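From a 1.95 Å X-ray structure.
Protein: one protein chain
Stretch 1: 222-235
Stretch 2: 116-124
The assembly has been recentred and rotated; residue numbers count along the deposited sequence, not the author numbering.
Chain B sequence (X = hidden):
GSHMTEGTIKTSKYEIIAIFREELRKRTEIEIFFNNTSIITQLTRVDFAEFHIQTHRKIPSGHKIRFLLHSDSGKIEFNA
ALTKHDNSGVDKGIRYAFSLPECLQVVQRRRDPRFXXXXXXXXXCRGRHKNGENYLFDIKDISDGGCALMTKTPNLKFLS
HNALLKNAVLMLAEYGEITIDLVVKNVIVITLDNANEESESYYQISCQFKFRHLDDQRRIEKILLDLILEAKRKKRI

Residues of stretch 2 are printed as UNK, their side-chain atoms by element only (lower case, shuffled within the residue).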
# COMPACT_ATOMS: atom_id res chain seq x y z
N LYS B 222 12.86 7.42 7.00
CA LYS B 222 14.27 7.44 7.37
C LYS B 222 14.69 6.15 8.04
O LYS B 222 15.78 5.63 7.79
CB LYS B 222 14.57 8.63 8.28
CG LYS B 222 14.50 9.96 7.55
CD LYS B 222 14.97 11.11 8.44
CE LYS B 222 14.10 11.26 9.67
NZ LYS B 222 14.50 12.44 10.49
N ILE B 223 13.83 5.62 8.90
CA ILE B 223 14.07 4.33 9.52
C ILE B 223 14.17 3.24 8.44
O ILE B 223 15.03 2.36 8.51
CB ILE B 223 12.95 3.95 10.49
CG1 ILE B 223 12.85 4.96 11.63
CG2 ILE B 223 13.16 2.53 11.04
CD1 ILE B 223 11.67 4.73 12.55
N LEU B 224 13.27 3.30 7.46
CA LEU B 224 13.25 2.33 6.38
C LEU B 224 14.58 2.33 5.64
O LEU B 224 15.18 1.29 5.42
CB LEU B 224 12.13 2.64 5.40
CG LEU B 224 10.73 2.19 5.78
CD1 LEU B 224 9.75 2.75 4.77
CD2 LEU B 224 10.66 0.68 5.83
N LEU B 225 15.02 3.53 5.25
CA LEU B 225 16.28 3.68 4.54
C LEU B 225 17.42 3.08 5.34
O LEU B 225 18.37 2.54 4.77
CB LEU B 225 16.54 5.15 4.19
CG LEU B 225 15.52 5.83 3.26
CD1 LEU B 225 15.87 7.29 3.02
CD2 LEU B 225 15.38 5.09 1.94
N ASP B 226 17.32 3.14 6.67
CA ASP B 226 18.33 2.56 7.56
C ASP B 226 18.23 1.03 7.60
O ASP B 226 19.24 0.33 7.63
CB ASP B 226 18.18 3.10 8.98
CG ASP B 226 18.74 4.50 9.15
OD1 ASP B 226 19.53 4.93 8.29
OD2 ASP B 226 18.40 5.16 10.15
N LEU B 227 17.00 0.54 7.61
CA LEU B 227 16.75 -0.89 7.68
C LEU B 227 17.12 -1.57 6.37
O LEU B 227 17.81 -2.58 6.35
CB LEU B 227 15.29 -1.17 8.03
CG LEU B 227 14.87 -0.70 9.43
CD1 LEU B 227 13.38 -0.93 9.67
CD2 LEU B 227 15.72 -1.41 10.48
N ILE B 228 16.66 -0.98 5.27
CA ILE B 228 16.98 -1.46 3.93
C ILE B 228 18.49 -1.52 3.73
O ILE B 228 19.03 -2.54 3.31
CB ILE B 228 16.36 -0.55 2.87
CG1 ILE B 228 14.83 -0.59 2.97
CG2 ILE B 228 16.83 -0.97 1.48
CD1 ILE B 228 14.14 0.49 2.17
N LEU B 229 19.17 -0.42 4.03
CA LEU B 229 20.62 -0.36 3.92
C LEU B 229 21.26 -1.47 4.75
O LEU B 229 22.16 -2.17 4.28
CB LEU B 229 21.14 1.01 4.36
CG LEU B 229 22.65 1.25 4.25
CD1 LEU B 229 23.13 1.06 2.82
CD2 LEU B 229 23.00 2.64 4.76
N GLU B 230 20.79 -1.63 5.98
CA GLU B 230 21.29 -2.68 6.86
C GLU B 230 21.06 -4.07 6.26
O GLU B 230 21.94 -4.92 6.30
CB GLU B 230 20.63 -2.59 8.24
CG GLU B 230 21.02 -3.73 9.17
CD GLU B 230 20.14 -3.80 10.40
OE1 GLU B 230 19.46 -2.79 10.71
OE2 GLU B 230 20.12 -4.86 11.06
N ALA B 231 19.87 -4.28 5.70
CA ALA B 231 19.54 -5.56 5.08
C ALA B 231 20.41 -5.87 3.86
O ALA B 231 20.82 -7.01 3.65
CB ALA B 231 18.06 -5.60 4.71
N LYS B 232 20.70 -4.85 3.06
CA LYS B 232 21.58 -5.02 1.91
C LYS B 232 23.01 -5.33 2.34
O LYS B 232 23.64 -6.24 1.80
CB LYS B 232 21.56 -3.78 1.01
CG LYS B 232 20.26 -3.61 0.26
CD LYS B 232 20.28 -2.36 -0.60
CE LYS B 232 18.97 -2.23 -1.37
NZ LYS B 232 18.63 -3.52 -2.04
N ARG B 233 23.51 -4.58 3.31
CA ARG B 233 24.86 -4.81 3.83
C ARG B 233 24.98 -6.20 4.44
O ARG B 233 26.08 -6.68 4.69
CB ARG B 233 25.22 -3.75 4.87
CG ARG B 233 25.37 -2.34 4.32
CD ARG B 233 26.05 -1.44 5.33
NE ARG B 233 26.03 -0.04 4.93
CZ ARG B 233 27.00 0.56 4.24
NH1 ARG B 233 28.08 -0.13 3.87
NH2 ARG B 233 26.90 1.84 3.92
N LYS B 234 23.83 -6.84 4.67
CA LYS B 234 23.80 -8.17 5.26
C LYS B 234 24.03 -9.28 4.24
O LYS B 234 24.47 -10.38 4.60
CB LYS B 234 22.47 -8.41 6.00
CG LYS B 234 22.49 -7.97 7.45
CD LYS B 234 21.27 -8.49 8.20
CE LYS B 234 21.36 -8.17 9.69
NZ LYS B 234 20.20 -8.70 10.45
N LYS B 235 23.73 -9.01 2.97
CA LYS B 235 23.95 -10.00 1.91
C LYS B 235 25.39 -10.51 1.92
O LYS B 235 25.63 -11.71 1.82
CB LYS B 235 23.60 -9.43 0.54
CG LYS B 235 22.19 -9.77 0.06
CD LYS B 235 21.99 -9.40 -1.40
CE LYS B 235 22.01 -7.90 -1.60
NZ LYS B 235 20.93 -7.23 -0.84
N UNK B 116 7.00 -5.87 2.94
CA UNK B 116 7.46 -5.21 4.15
C UNK B 116 8.81 -5.77 4.59
O UNK B 116 9.11 -6.94 4.36
n UNK B 116 2.48 -6.72 4.82
c UNK B 116 4.08 -4.77 6.09
c UNK B 116 6.42 -5.33 5.27
c UNK B 116 5.10 -4.62 4.97
n UNK B 116 3.10 -8.30 6.36
c UNK B 116 3.17 -7.06 5.90
n UNK B 116 3.93 -6.16 6.52
N UNK B 117 9.62 -4.94 5.23
CA UNK B 117 11.00 -5.30 5.57
C UNK B 117 11.14 -5.92 6.96
O UNK B 117 10.74 -5.33 7.96
c UNK B 117 14.11 -2.94 5.48
c UNK B 117 13.98 -5.36 4.84
c UNK B 117 13.39 -4.26 5.71
c UNK B 117 11.90 -4.08 5.43
N UNK B 118 11.74 -7.11 7.01
CA UNK B 118 12.05 -7.78 8.28
C UNK B 118 13.28 -7.12 8.90
O UNK B 118 14.11 -6.56 8.18
n UNK B 118 15.23 -12.39 9.46
c UNK B 118 12.52 -10.10 9.28
c UNK B 118 12.31 -9.27 8.03
n UNK B 118 15.67 -12.53 7.21
c UNK B 118 12.58 -11.59 8.95
c UNK B 118 14.83 -12.27 8.20
n UNK B 118 13.58 -11.89 7.93
N UNK B 119 13.40 -7.16 10.22
CA UNK B 119 14.49 -6.46 10.89
C UNK B 119 14.88 -7.08 12.23
O UNK B 119 14.26 -8.04 12.69
n UNK B 119 10.89 -4.42 12.69
n UNK B 119 12.94 -4.68 13.27
c UNK B 119 14.14 -4.98 11.08
c UNK B 119 11.71 -4.48 13.73
c UNK B 119 11.61 -4.60 11.54
c UNK B 119 12.91 -4.75 11.90
N UNK B 120 15.92 -6.54 12.86
CA UNK B 120 16.40 -7.05 14.14
C UNK B 120 16.09 -6.11 15.31
O UNK B 120 16.17 -6.51 16.48
o UNK B 120 19.91 -5.93 15.64
c UNK B 120 17.91 -7.34 14.06
o UNK B 120 18.82 -6.65 17.41
c UNK B 120 18.52 -7.85 15.36
c UNK B 120 19.13 -6.73 16.20
N UNK B 121 15.72 -4.87 14.99
CA UNK B 121 15.47 -3.85 16.00
C UNK B 121 14.38 -4.21 17.02
O UNK B 121 13.49 -5.01 16.75
n UNK B 121 17.98 -1.06 13.50
c UNK B 121 15.14 -2.51 15.33
c UNK B 121 16.91 -1.92 13.52
c UNK B 121 18.06 -0.45 14.68
n UNK B 121 17.07 -0.90 15.44
c UNK B 121 16.33 -1.82 14.74
N UNK B 122 14.48 -3.59 18.19
CA UNK B 122 13.53 -3.79 19.29
C UNK B 122 12.36 -2.82 19.14
O UNK B 122 12.22 -1.89 19.93
o UNK B 122 13.93 -5.85 21.06
c UNK B 122 14.27 -4.74 21.53
o UNK B 122 14.64 -4.58 22.71
c UNK B 122 14.23 -3.52 20.62
N UNK B 123 11.51 -3.04 18.14
CA UNK B 123 10.40 -2.14 17.88
C UNK B 123 9.11 -2.76 18.41
O UNK B 123 8.88 -3.96 18.22
c UNK B 123 13.39 0.25 16.01
c UNK B 123 13.54 0.29 14.63
c UNK B 123 12.33 -0.45 16.58
c UNK B 123 12.63 -0.37 13.83
c UNK B 123 11.58 -1.07 14.40
c UNK B 123 11.42 -1.11 15.78
c UNK B 123 10.25 -1.86 16.39
N UNK B 124 8.28 -1.96 19.06
CA UNK B 124 7.02 -2.45 19.61
C UNK B 124 5.91 -1.46 19.30
O UNK B 124 6.17 -0.32 18.91
c UNK B 124 8.61 -6.02 22.15
c UNK B 124 7.71 -5.03 21.75
o UNK B 124 10.83 -6.66 22.75
c UNK B 124 7.13 -2.65 21.14
c UNK B 124 10.37 -4.38 22.18
c UNK B 124 9.46 -3.41 21.79
c UNK B 124 8.12 -3.72 21.57
c UNK B 124 9.94 -5.69 22.36
O HOH W 1 20.92 -1.53 12.55

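Position 116 has seven side-chain atoms: three carbons in a row, a nitrogen, then a carbon carrying two more nitrogens. That is a guanidinium group, so the residue is Arg116. Its end leads away from the helix and makes no contact with it.

Position 117 has four carbons, forked at the second. The fork beyond CB marks Leu117. It points toward the helix and lies over one turn of it. Leu117 CD2 is 3.3 Å from Leu227 CB and 3.5 Å from Ile228 CG1. Leu117 CD1 is 4.1 Å from Ala231 CB. The CD2 methyl also sits 3.2 Å from Ile228 N, against the backbone itself.

Position 118 again has three carbons, a nitrogen, and a carbon with two nitrogens. It is Arg118. Its CB points away from the helix, and no atom comes within contact distance.

Position 119 has one carbon and then a five-membered ring of three carbons and two nitrogens. This imidazole identifies His119. Its CB lies 3.9 Å from Leu227 CD2.

Position 120 has three carbons, the third carrying two oxygens. A carboxylate at this length is Glu120. Its contacts are loose: CB is 4.5 Å from Glu230 OE2 and 4.5 Å from Lys234 NZ.

Position 121 has one carbon and a second five-membered ring with two nitrogens, so it is His121. His121 CD2 is 3.3 Å from Leu227 CD2. Glu230 OE1 lies at the ring edge, 3.6 Å from His121 NE2. Water 1 joins this pair, 3.1 Å from His121 NE2 and 2.7 Å from Glu230 OE1, to which it donates a weak hydrogen bond.

Position 122 has two carbons, the second carrying two oxygens. It is Asp122, out of reach of the helix.

Position 123 has one carbon and a ring of six carbons with no oxygen. It is Phe123, a buried residue. Phe123 CE2 is 4.1 Å from Ile223 CG2 and 4.3 Å from Leu227 CD1, which lies at the ring edge.

Position 124 has the same six-carbon ring but bears one oxygen. It is Tyr124, too far away to touch the helix.

The contact is mainly apolar and buries 409 Å² over both sides. Leu227 is its hub, touching Leu117, His119, His121 and Phe123. Ile223, Ile228 and Ala231 extend the packing along the helix. No direct hydrogen bond crosses between the stretches. The water at Glu230 and His121 supplies a polar link beside the apolar packing.

Stretch 2 116-124: RLRHEHDFY
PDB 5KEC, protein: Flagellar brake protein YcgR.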